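PDB 6M7D: nucleoprotein from Sendai virus, which wraps the viral RNA genome into a helical nucleocapsid, six nucleotides per subunit, protecting it from nucleases and presenting it as template for transcription and replication. Local coordinates for residues Thr55-Ala59 with Pro143-Gly147; His68-Gly72 with Ser221-Gln226; Asn96-Tyr101 with Gln226-Ser231; Ile171-Trp175 with Leu250-Ile254; Val174-Leu178 with Met233-Leu237. All coordinates share one frame. Residues are numbered along the deposited sequence.

Contact 1 of 5, residues Thr55-Ala59 with Pro143-Gly147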
# COMPACT_ATOMS: atom_id res chain seq x y z
N THR A 55 21.70 6.12 -5.17
CA THR A 55 21.98 6.23 -3.75
C THR A 55 21.98 7.68 -3.29
O THR A 55 21.57 7.98 -2.16
CB THR A 55 23.32 5.56 -3.43
OG1 THR A 55 23.28 4.19 -3.84
CG2 THR A 55 23.61 5.63 -1.94
N THR A 56 22.39 8.60 -4.15
CA THR A 56 22.33 10.02 -3.81
C THR A 56 20.89 10.49 -3.69
O THR A 56 20.55 11.24 -2.77
CB THR A 56 23.08 10.85 -4.85
OG1 THR A 56 24.22 10.11 -5.32
CG2 THR A 56 23.57 12.14 -4.24
N PHE A 57 20.03 10.06 -4.62
CA PHE A 57 18.61 10.37 -4.51
C PHE A 57 18.03 9.81 -3.21
O PHE A 57 17.28 10.50 -2.51
CB PHE A 57 17.86 9.79 -5.70
CG PHE A 57 18.12 10.51 -6.99
CD1 PHE A 57 17.78 9.93 -8.19
CD2 PHE A 57 18.71 11.75 -7.00
CE1 PHE A 57 18.02 10.58 -9.37
CE2 PHE A 57 18.95 12.40 -8.18
CZ PHE A 57 18.61 11.81 -9.37
N LEU A 58 18.37 8.57 -2.88
CA LEU A 58 17.85 7.96 -1.67
C LEU A 58 18.34 8.68 -0.42
O LEU A 58 17.59 8.83 0.55
CB LEU A 58 18.23 6.48 -1.61
CG LEU A 58 17.50 5.68 -0.54
CD1 LEU A 58 16.06 5.44 -0.94
CD2 LEU A 58 18.21 4.38 -0.29
N ALA A 59 19.59 9.13 -0.43
CA ALA A 59 20.13 9.83 0.73
C ALA A 59 19.56 11.23 0.85
O ALA A 59 19.44 11.77 1.96
CB ALA A 59 21.65 9.87 0.66
N PRO A 143 22.81 5.68 8.61
CA PRO A 143 23.30 4.96 7.43
C PRO A 143 22.15 4.66 6.45
O PRO A 143 21.10 4.25 6.90
CB PRO A 143 23.88 3.66 8.00
CG PRO A 143 23.20 3.50 9.34
CD PRO A 143 22.99 4.91 9.85
N LEU A 144 22.39 4.88 5.15
CA LEU A 144 21.37 4.66 4.09
C LEU A 144 21.00 3.18 3.99
O LEU A 144 19.79 2.88 3.88
CB LEU A 144 21.93 5.18 2.76
CG LEU A 144 20.94 5.21 1.60
CD1 LEU A 144 19.74 6.08 1.95
CD2 LEU A 144 21.61 5.70 0.33
N PHE A 145 21.99 2.28 4.06
CA PHE A 145 21.73 0.82 3.92
C PHE A 145 22.35 0.06 5.09
O PHE A 145 23.27 0.59 5.75
CB PHE A 145 22.28 0.28 2.60
CG PHE A 145 21.62 0.81 1.35
CD1 PHE A 145 20.31 0.48 1.06
CD2 PHE A 145 22.31 1.62 0.47
CE1 PHE A 145 19.70 0.96 -0.09
CE2 PHE A 145 21.70 2.10 -0.68
CZ PHE A 145 20.40 1.77 -0.96
N GLN A 146 21.82 -1.14 5.36
CA GLN A 146 22.33 -2.01 6.45
C GLN A 146 23.68 -2.61 6.06
O GLN A 146 23.80 -3.08 4.91
CB GLN A 146 21.33 -3.13 6.73
CG GLN A 146 19.97 -2.63 7.19
CD GLN A 146 19.02 -3.77 7.50
OE1 GLN A 146 19.41 -4.94 7.50
NE2 GLN A 146 17.77 -3.44 7.75
N GLY A 147 24.65 -2.59 6.98
CA GLY A 147 25.99 -3.16 6.73
C GLY A 147 26.27 -4.32 7.66
O GLY A 147 26.11 -4.15 8.89

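Contact 2 of 5, residues His68-Gly72 with Ser221-Gln226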
# COMPACT_ATOMS: atom_id res chain seq x y z
N HIS A 68 9.86 18.43 2.69
CA HIS A 68 9.22 17.12 2.41
C HIS A 68 8.86 17.02 0.92
O HIS A 68 9.03 15.92 0.36
CB HIS A 68 8.01 16.90 3.33
CG HIS A 68 8.37 16.29 4.64
ND1 HIS A 68 8.21 14.94 4.89
CD2 HIS A 68 8.90 16.82 5.76
CE1 HIS A 68 8.62 14.67 6.11
NE2 HIS A 68 9.04 15.81 6.67
N SER A 69 8.39 18.11 0.31
CA SER A 69 8.10 18.05 -1.12
C SER A 69 9.36 17.75 -1.92
O SER A 69 9.31 16.98 -2.89
CB SER A 69 7.47 19.36 -1.58
OG SER A 69 8.45 20.23 -2.12
N GLN A 70 10.49 18.31 -1.52
CA GLN A 70 11.73 18.05 -2.25
C GLN A 70 12.21 16.62 -2.02
O GLN A 70 12.73 15.98 -2.94
CB GLN A 70 12.80 19.06 -1.85
CG GLN A 70 13.93 19.13 -2.86
CD GLN A 70 13.45 18.97 -4.29
OE1 GLN A 70 12.74 19.82 -4.82
NE2 GLN A 70 13.82 17.86 -4.91
N ARG A 71 12.05 16.12 -0.80
CA ARG A 71 12.38 14.72 -0.55
C ARG A 71 11.47 13.79 -1.34
O ARG A 71 11.91 12.76 -1.86
CB ARG A 71 12.28 14.44 0.95
CG ARG A 71 13.15 15.33 1.78
CD ARG A 71 12.74 15.29 3.23
NE ARG A 71 12.83 13.94 3.78
CZ ARG A 71 12.57 13.64 5.04
NH1 ARG A 71 12.22 14.58 5.89
NH2 ARG A 71 12.68 12.39 5.46
N GLY A 72 10.19 14.15 -1.46
CA GLY A 72 9.31 13.40 -2.33
C GLY A 72 9.72 13.46 -3.78
O GLY A 72 9.54 12.50 -4.52
N SER A 221 7.86 8.62 6.25
CA SER A 221 7.44 9.97 6.60
C SER A 221 7.25 10.82 5.36
O SER A 221 6.26 11.57 5.26
CB SER A 221 8.48 10.60 7.53
OG SER A 221 9.37 11.42 6.81
N VAL A 222 8.17 10.73 4.40
CA VAL A 222 8.01 11.47 3.15
C VAL A 222 6.75 11.02 2.42
O VAL A 222 6.06 11.83 1.79
CB VAL A 222 9.26 11.31 2.28
CG1 VAL A 222 9.07 12.01 0.97
CG2 VAL A 222 10.44 11.89 2.99
N MET A 223 6.42 9.73 2.50
CA MET A 223 5.21 9.24 1.85
C MET A 223 3.96 9.72 2.57
O MET A 223 2.95 10.02 1.93
CB MET A 223 5.22 7.72 1.79
CG MET A 223 6.17 7.17 0.78
SD MET A 223 6.29 5.39 0.92
CE MET A 223 7.12 5.03 -0.60
N ARG A 224 4.01 9.78 3.89
CA ARG A 224 2.87 10.29 4.66
C ARG A 224 2.62 11.75 4.35
O ARG A 224 1.47 12.20 4.32
CB ARG A 224 3.12 10.09 6.15
CG ARG A 224 2.58 8.80 6.69
CD ARG A 224 2.92 8.67 8.15
NE ARG A 224 4.04 7.77 8.36
CZ ARG A 224 5.19 8.12 8.92
NH1 ARG A 224 5.37 9.37 9.33
NH2 ARG A 224 6.16 7.23 9.08
N SER A 225 3.68 12.52 4.12
CA SER A 225 3.49 13.95 3.90
C SER A 225 3.12 14.24 2.45
O SER A 225 2.33 15.14 2.18
CB SER A 225 4.74 14.72 4.30
OG SER A 225 5.78 14.51 3.36
N GLN A 226 3.69 13.50 1.51
CA GLN A 226 3.58 13.80 0.09
C GLN A 226 2.56 12.87 -0.55
O GLN A 226 2.89 11.74 -0.92
CB GLN A 226 4.93 13.67 -0.60
CG GLN A 226 5.92 14.72 -0.17
CD GLN A 226 5.29 16.09 -0.13
OE1 GLN A 226 4.87 16.62 -1.15
NE2 GLN A 226 5.23 16.68 1.06

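Contact 3 of 5, residues Asn96-Tyr101 with Gln226-Ser231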
# COMPACT_ATOMS: atom_id res chain seq x y z
N ASN A 96 -0.60 15.41 -11.18
CA ASN A 96 -1.35 15.62 -9.92
C ASN A 96 -1.43 17.13 -9.64
O ASN A 96 -0.61 17.87 -10.21
CB ASN A 96 -0.71 14.87 -8.74
CG ASN A 96 0.62 15.46 -8.33
OD1 ASN A 96 1.04 15.32 -7.18
ND2 ASN A 96 1.29 16.13 -9.25
N ALA A 97 -2.41 17.56 -8.84
CA ALA A 97 -2.56 19.00 -8.52
C ALA A 97 -1.75 19.34 -7.26
O ALA A 97 -1.63 20.53 -6.94
CB ALA A 97 -4.02 19.33 -8.33
N ASP A 98 -1.23 18.31 -6.58
CA ASP A 98 -0.44 18.49 -5.34
C ASP A 98 0.86 19.25 -5.60
O ASP A 98 1.18 20.15 -4.80
CB ASP A 98 -0.19 17.14 -4.66
CG ASP A 98 -1.35 16.69 -3.78
OD1 ASP A 98 -1.74 15.51 -3.89
OD2 ASP A 98 -1.84 17.52 -3.00
N VAL A 99 1.57 18.94 -6.69
CA VAL A 99 2.88 19.61 -6.96
C VAL A 99 3.16 19.68 -8.47
O VAL A 99 2.51 18.95 -9.24
CB VAL A 99 4.04 18.89 -6.25
CG1 VAL A 99 4.10 19.18 -4.76
CG2 VAL A 99 4.03 17.39 -6.51
N LYS A 100 4.08 20.57 -8.84
CA LYS A 100 4.56 20.73 -10.21
C LYS A 100 5.99 20.22 -10.27
O LYS A 100 6.87 20.73 -9.56
CB LYS A 100 4.50 22.19 -10.66
CG LYS A 100 4.65 22.36 -12.15
CD LYS A 100 5.06 23.77 -12.50
CE LYS A 100 6.46 24.08 -12.00
NZ LYS A 100 6.97 25.37 -12.53
N TYR A 101 6.22 19.21 -11.09
CA TYR A 101 7.53 18.58 -11.21
C TYR A 101 8.36 19.34 -12.23
O TYR A 101 7.96 19.46 -13.39
CB TYR A 101 7.39 17.11 -11.61
CG TYR A 101 6.90 16.22 -10.50
CD1 TYR A 101 7.41 16.33 -9.22
CD2 TYR A 101 5.92 15.27 -10.73
CE1 TYR A 101 6.96 15.52 -8.21
CE2 TYR A 101 5.47 14.46 -9.72
CZ TYR A 101 5.99 14.59 -8.46
OH TYR A 101 5.54 13.78 -7.45
N GLN A 226 3.69 13.50 1.51
CA GLN A 226 3.58 13.80 0.09
C GLN A 226 2.56 12.87 -0.55
O GLN A 226 2.89 11.74 -0.92
CB GLN A 226 4.93 13.67 -0.60
CG GLN A 226 5.92 14.72 -0.17
CD GLN A 226 5.29 16.09 -0.13
OE1 GLN A 226 4.87 16.62 -1.15
NE2 GLN A 226 5.23 16.68 1.06
N GLN A 227 1.33 13.36 -0.69
CA GLN A 227 0.30 12.59 -1.39
C GLN A 227 0.57 12.54 -2.88
O GLN A 227 0.00 11.69 -3.58
CB GLN A 227 -1.07 13.20 -1.12
CG GLN A 227 -2.24 12.28 -1.39
CD GLN A 227 -2.54 11.36 -0.24
OE1 GLN A 227 -1.88 10.34 -0.05
NE2 GLN A 227 -3.53 11.72 0.55
N SER A 228 1.43 13.42 -3.39
CA SER A 228 1.79 13.38 -4.81
C SER A 228 2.62 12.15 -5.13
O SER A 228 2.43 11.51 -6.17
CB SER A 228 2.55 14.64 -5.18
OG SER A 228 3.78 14.70 -4.48
N LEU A 229 3.55 11.81 -4.24
CA LEU A 229 4.36 10.61 -4.43
C LEU A 229 3.51 9.35 -4.35
O LEU A 229 3.66 8.43 -5.16
CB LEU A 229 5.47 10.61 -3.39
CG LEU A 229 6.32 9.36 -3.18
CD1 LEU A 229 7.28 9.19 -4.32
CD2 LEU A 229 7.05 9.52 -1.87
N VAL A 230 2.61 9.30 -3.37
CA VAL A 230 1.70 8.17 -3.24
C VAL A 230 0.81 8.06 -4.47
O VAL A 230 0.52 6.96 -4.94
CB VAL A 230 0.88 8.29 -1.95
CG1 VAL A 230 -0.02 7.09 -1.76
CG2 VAL A 230 1.81 8.45 -0.76
N SER A 231 0.36 9.20 -5.00
CA SER A 231 -0.45 9.18 -6.20
C SER A 231 0.34 8.67 -7.39
O SER A 231 -0.19 7.91 -8.21
CB SER A 231 -0.99 10.58 -6.49
OG SER A 231 0.07 11.47 -6.77

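Contact 4 of 5, residues Ile171-Trp175 with Leu250-Ile254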
# COMPACT_ATOMS: atom_id res chain seq x y z
N ILE A 171 14.27 0.30 -5.54
CA ILE A 171 12.93 0.79 -5.85
C ILE A 171 11.87 -0.12 -5.24
O ILE A 171 10.86 0.36 -4.70
CB ILE A 171 12.78 0.94 -7.37
CG1 ILE A 171 13.70 2.06 -7.86
CG2 ILE A 171 11.35 1.23 -7.74
CD1 ILE A 171 13.74 2.19 -9.33
N VAL A 172 12.08 -1.43 -5.31
CA VAL A 172 11.18 -2.38 -4.68
C VAL A 172 11.08 -2.10 -3.19
O VAL A 172 10.01 -2.21 -2.60
CB VAL A 172 11.65 -3.81 -4.96
CG1 VAL A 172 11.23 -4.76 -3.86
CG2 VAL A 172 11.11 -4.27 -6.26
N GLN A 173 12.19 -1.70 -2.57
CA GLN A 173 12.14 -1.42 -1.15
C GLN A 173 11.38 -0.13 -0.85
O GLN A 173 10.70 -0.04 0.17
CB GLN A 173 13.54 -1.36 -0.58
CG GLN A 173 14.20 -2.69 -0.52
CD GLN A 173 15.52 -2.63 0.16
OE1 GLN A 173 15.62 -2.86 1.36
NE2 GLN A 173 16.55 -2.29 -0.59
N VAL A 174 11.49 0.86 -1.73
CA VAL A 174 10.67 2.06 -1.57
C VAL A 174 9.19 1.70 -1.62
O VAL A 174 8.37 2.16 -0.81
CB VAL A 174 11.04 3.10 -2.63
CG1 VAL A 174 10.13 4.31 -2.55
CG2 VAL A 174 12.48 3.52 -2.47
N TRP A 175 8.82 0.82 -2.55
CA TRP A 175 7.43 0.38 -2.63
C TRP A 175 7.02 -0.42 -1.40
O TRP A 175 5.89 -0.29 -0.90
CB TRP A 175 7.24 -0.43 -3.90
CG TRP A 175 7.23 0.40 -5.13
CD1 TRP A 175 8.31 0.90 -5.78
CD2 TRP A 175 6.09 0.84 -5.86
NE1 TRP A 175 7.91 1.62 -6.87
CE2 TRP A 175 6.55 1.60 -6.94
CE3 TRP A 175 4.71 0.66 -5.70
CZ2 TRP A 175 5.69 2.17 -7.86
CZ3 TRP A 175 3.87 1.23 -6.61
CH2 TRP A 175 4.36 1.97 -7.67
N LEU A 250 11.50 -5.45 -12.40
CA LEU A 250 11.11 -4.41 -11.47
C LEU A 250 9.61 -4.16 -11.50
O LEU A 250 8.99 -3.97 -10.46
CB LEU A 250 11.88 -3.12 -11.77
CG LEU A 250 11.74 -1.96 -10.79
CD1 LEU A 250 11.67 -2.46 -9.36
CD2 LEU A 250 12.92 -1.05 -10.97
N GLU A 251 9.01 -4.14 -12.69
CA GLU A 251 7.57 -3.93 -12.77
C GLU A 251 6.81 -5.11 -12.19
O GLU A 251 5.77 -4.92 -11.54
CB GLU A 251 7.16 -3.67 -14.21
CG GLU A 251 7.83 -2.48 -14.84
CD GLU A 251 7.53 -2.35 -16.31
OE1 GLU A 251 6.59 -3.02 -16.79
OE2 GLU A 251 8.24 -1.60 -17.01
N LYS A 252 7.31 -6.32 -12.40
CA LYS A 252 6.71 -7.49 -11.77
C LYS A 252 6.76 -7.39 -10.26
O LYS A 252 5.78 -7.67 -9.57
CB LYS A 252 7.42 -8.76 -12.24
CG LYS A 252 7.03 -9.27 -13.62
CD LYS A 252 8.05 -10.28 -14.08
CE LYS A 252 7.75 -10.81 -15.46
NZ LYS A 252 6.74 -11.91 -15.43
N ASN A 253 7.91 -7.00 -9.72
CA ASN A 253 8.04 -6.90 -8.27
C ASN A 253 7.22 -5.74 -7.71
O ASN A 253 6.71 -5.83 -6.59
CB ASN A 253 9.51 -6.73 -7.90
CG ASN A 253 10.31 -7.96 -8.18
OD1 ASN A 253 9.82 -9.07 -8.03
ND2 ASN A 253 11.55 -7.77 -8.57
N ILE A 254 7.10 -4.66 -8.47
CA ILE A 254 6.24 -3.55 -8.08
C ILE A 254 4.79 -4.00 -8.05
O ILE A 254 4.02 -3.59 -7.18
CB ILE A 254 6.46 -2.36 -9.02
CG1 ILE A 254 7.73 -1.62 -8.66
CG2 ILE A 254 5.29 -1.41 -8.99
CD1 ILE A 254 8.20 -0.69 -9.72

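Contact 5 of 5, residues Val174-Leu178 with Met233-Leu237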
# COMPACT_ATOMS: atom_id res chain seq x y z
N VAL A 174 11.49 0.86 -1.73
CA VAL A 174 10.67 2.06 -1.57
C VAL A 174 9.19 1.70 -1.62
O VAL A 174 8.37 2.16 -0.81
CB VAL A 174 11.04 3.10 -2.63
CG1 VAL A 174 10.13 4.31 -2.55
CG2 VAL A 174 12.48 3.52 -2.47
N TRP A 175 8.82 0.82 -2.55
CA TRP A 175 7.43 0.38 -2.63
C TRP A 175 7.02 -0.42 -1.40
O TRP A 175 5.89 -0.29 -0.90
CB TRP A 175 7.24 -0.43 -3.90
CG TRP A 175 7.23 0.40 -5.13
CD1 TRP A 175 8.31 0.90 -5.78
CD2 TRP A 175 6.09 0.84 -5.86
NE1 TRP A 175 7.91 1.62 -6.87
CE2 TRP A 175 6.55 1.60 -6.94
CE3 TRP A 175 4.71 0.66 -5.70
CZ2 TRP A 175 5.69 2.17 -7.86
CZ3 TRP A 175 3.87 1.23 -6.61
CH2 TRP A 175 4.36 1.97 -7.67
N ILE A 176 7.92 -1.26 -0.89
CA ILE A 176 7.63 -2.01 0.32
C ILE A 176 7.38 -1.06 1.48
O ILE A 176 6.55 -1.33 2.36
CB ILE A 176 8.77 -3.00 0.63
CG1 ILE A 176 8.83 -4.08 -0.43
CG2 ILE A 176 8.55 -3.66 1.96
CD1 ILE A 176 10.07 -4.91 -0.36
N VAL A 177 8.11 0.06 1.52
CA VAL A 177 7.80 1.09 2.50
C VAL A 177 6.37 1.56 2.32
O VAL A 177 5.60 1.62 3.29
CB VAL A 177 8.79 2.25 2.40
CG1 VAL A 177 8.32 3.39 3.27
CG2 VAL A 177 10.17 1.81 2.82
N LEU A 178 5.98 1.88 1.09
CA LEU A 178 4.61 2.33 0.84
C LEU A 178 3.57 1.35 1.36
O LEU A 178 2.45 1.75 1.69
CB LEU A 178 4.37 2.60 -0.64
CG LEU A 178 2.97 3.13 -0.96
CD1 LEU A 178 2.78 4.49 -0.33
CD2 LEU A 178 2.68 3.19 -2.44
N MET A 233 2.84 6.58 -7.30
CA MET A 233 3.03 5.14 -7.15
C MET A 233 1.74 4.38 -7.43
O MET A 233 1.76 3.34 -8.10
CB MET A 233 3.56 4.85 -5.75
CG MET A 233 4.91 5.48 -5.50
SD MET A 233 5.47 5.34 -3.81
CE MET A 233 6.21 3.72 -3.84
N VAL A 234 0.63 4.89 -6.90
CA VAL A 234 -0.70 4.24 -7.14
C VAL A 234 -0.99 4.30 -8.64
O VAL A 234 -1.47 3.29 -9.19
CB VAL A 234 -1.81 4.92 -6.31
CG1 VAL A 234 -3.19 4.57 -6.84
CG2 VAL A 234 -1.69 4.60 -4.83
N GLU A 235 -0.67 5.43 -9.27
CA GLU A 235 -0.89 5.62 -10.73
C GLU A 235 -0.04 4.62 -11.51
O GLU A 235 -0.57 4.03 -12.47
CB GLU A 235 -0.52 7.05 -11.13
CG GLU A 235 -0.93 7.40 -12.54
CD GLU A 235 -2.42 7.29 -12.81
OE1 GLU A 235 -3.16 6.94 -11.87
OE2 GLU A 235 -2.84 7.56 -13.96
N THR A 236 1.21 4.40 -11.09
CA THR A 236 2.11 3.45 -11.77
C THR A 236 1.52 2.04 -11.68
O THR A 236 1.51 1.33 -12.70
CB THR A 236 3.49 3.43 -11.09
OG1 THR A 236 4.01 4.76 -11.06
CG2 THR A 236 4.47 2.50 -11.77
N LEU A 237 1.00 1.68 -10.50
CA LEU A 237 0.39 0.35 -10.26
C LEU A 237 -0.87 0.17 -11.11
O LEU A 237 -1.04 -0.93 -11.67
CB LEU A 237 0.03 0.25 -8.77
CG LEU A 237 1.14 -0.26 -7.86
CD1 LEU A 237 0.72 -0.18 -6.40
CD2 LEU A 237 1.51 -1.69 -8.22

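Contact 1 of 5, residues Thr55-Ala59 with Pro143-Gly147
This is a helix-to-loop contact in the N-terminal domain of the paramyxovirus nucleoprotein core: one face of helix 47-62 meets the loop between helices 129-135 and 154-160. It is small, burying 226 Å² in total, and almost wholly apolar. L144 gives most on the loop side, with its CA-to-CB bond pointing at the helix, and its backbone comes nearest at A59, where the CA atoms are 6.3 Å apart. L58 is its main partner. L58 CD2 packs on L144 CD1 at 3.2 Å and also reaches F145 CZ at 3.5 Å, so a single methyl meets both loop side chains. A59 adds a looser touch, A59 CB to L144 CD2 at 4.2 Å.

Polar groups lie at the margin and find their partners elsewhere. The hydroxyl of T55 is bonded to the L51 carbonyl one turn earlier in its own helix. The loop is held from behind: L144 O takes a hydrogen bond from T215 OG1, and Q146 pairs through its backbone with V210. Beyond the loop, L58 continues into the domain interior by touching F211, I219 and L78, so the leucine pair extends a larger apolar layer between helices 47-62, 68-80 and 213-225. At the outer margin, T55 OG1 sits 4.1 Å from F145 CE2, near the plane of the ring and at its edge.

Contact 2 of 5, residues His68-Gly72 with Ser221-Gln226
H68 starts helix 68-80, and its imidazole lies against helix 213-225, which crosses at -110° with the short axes 9.1 Å apart. H68 ND1 gives a weak hydrogen bond to S225 OG (2.9 Å, 121°), while the ring edge faces V222 CA. S69 follows with a lighter touch, its CA 3.5 Å from Q226 OE1. R71 lays one face of its guanidinium on V222, with R71 NE 3.2 Å from V222 CG2; its NE is hydrogen-bonded to the carbonyl of S61. At G72 the backbone itself is the surface: G72 N sits 3.4 Å from V222 CG1, and a beta carbon here would collide with Q226 CG, so glycine permits this close approach. Q226 leaves the first helix and stands at the N-cap position of the next, 227-239. S225 OG collects H68 ND1 and Q226 NE2 (3.2 Å) while donating to V222 O (3.1 Å). One hydroxyl thus ties the crossing to the helix end, but the specific bond between helices is weak, implying that close packing carries most of the contact.

Contact 3 of 5, residues Asn96-Tyr101 with Gln226-Ser231
V99 turns its side chain onto S228, with V99 CG2 3.4 Å from S228 OG, and its other methyl, V99 CG1, just reaches Q226 OE1 at 4.5 Å. S228 is the residue most covered here. D98, one residue earlier, lies over it, D98 CB to S228 CB at 3.7 Å, and Y101 brings its phenol in so that Y101 OH is 3.6 Å from S228 OG. The backbones are nearest at this point too, D98 CA to S228 CA being 5.6 Å.

What meets here is the start of strand 99-108, an inner strand of the mixed four-stranded sheet in the N-terminal domain, and the first turn of helix 227-239. The short axes are inclined at 63° and 10.3 Å apart. Between V99 and Y101, K100 pairs through its backbone with S33 and V35 of the neighbouring parallel strand, while V99 and Y101 also touch side chains of that strand.

Ahead of the strand the chain turns, and N96 ND2 makes a weak hydrogen bond back to V99 O at 3.1 Å. D98 keeps its carboxylate beside the helix start, D98 OD1 lying 3.7 Å from Q227 CB. Further along the helix, S231 OG makes a very short hydrogen bond, 2.4 Å in the model, to S228 O.

Contact 4 of 5, residues Ile171-Trp175 with Leu250-Ile254
L250, near the start of helix 249-261, sends its branched end across to helix 163-181 and reaches two residues there. L250 CD2 lies 3.7 Å from I171 CD1, and L250 CD1 lies 3.6 Å from V172 CG2, so the leucine bridges two consecutive positions of the facing helix. N253, three residues on, points at the facing helix and offers its aliphatic carbon: N253 CB is 3.4 Å from V172 CG2. Both V172 and N253 also touch F199 of helix 188-202, which covers this flank.

I254 contributes most on its segment. Its CD1 contacts I171 CG2 at 4.2 Å, while its CG2 sits over one face of W175. The distance from I254 CG2 to the centroid of the six-membered ring of W175 is 3.6 Å, only 4° off the ring normal, which is a clean CH-pi contact. The backbones draw nearest here, V172 CA to I254 CA at 6.1 Å.

L250 and I254 are one turn apart, as are I171 and W175. Two apolar stripes therefore run side by side along axes that diverge by just 14° and stand 9.8 Å apart. The RNA-binding residues K180 and Y260 lie further along these same two helices, and V172 has its side chain about 8 Å from that of R195. Such near-parallel helix packing belongs to the helical N-terminal domain that lines the RNA groove of paramyxovirus nucleoproteins.

Contact 5 of 5, residues Val174-Leu178 with Met233-Leu237
Here two helices of the N-terminal domain cross steeply in its buried interior, with a Met-aromatic contact at the crossing. Helices 163-181 and 227-239 pass at -104°, and their short axes are 12.3 Å apart; such a wide gap has to be filled by long side chains, and M233 and W175 do so. M233 reaches across so that its terminal methyl lies over the indole: M233 CE is 3.6 Å from the centroid of the five-membered ring of W175, 15° off the normal, a CH-pi contact. The sulfur stands further back, M233 SD being 4.9 Å from the centroid of the six-membered ring. L178, one helical turn after V174, closes over the same methionine, with L178 CD2 3.8 Å from M233 SD; V174 CG1 is 4.2 Å from M233 CE.

The far end of the indole runs up to helix 227-239 itself. T236 meets the ring edge, its CB 3.8 Å from W175 CH2, while its hydroxyl is hydrogen-bonded to the hydroxyl of Y89. L79 of helix 68-80 also touches V174, W175 and M233, so a third helix packs against the crossing. The indole ends on L237, where W175 CZ3 and L237 CG are 3.4 Å apart.

In the fold
All five contacts lie in the N-terminal domain, and two pairs of them share residues. Contacts 4 and 5 share V174 and W175, with centres 7 Å apart: I254 and M233 take opposite faces of the W175 indole. Contacts 2 and 3 share Q226, where helix 213-225 gives way to 227-239, and their centres are 9 Å apart. M223 joins contact 2 to contact 5, its CE 3.6 Å from M233 CE. Contact 1 stands apart, its nearest atom about 17 Å from the RNA, against about 9 to 10 Å for the others. Contacts 4 and 5 approach RNA-binding residues: the side chains of W175 and L237 are each about 9 Å from that of Y260.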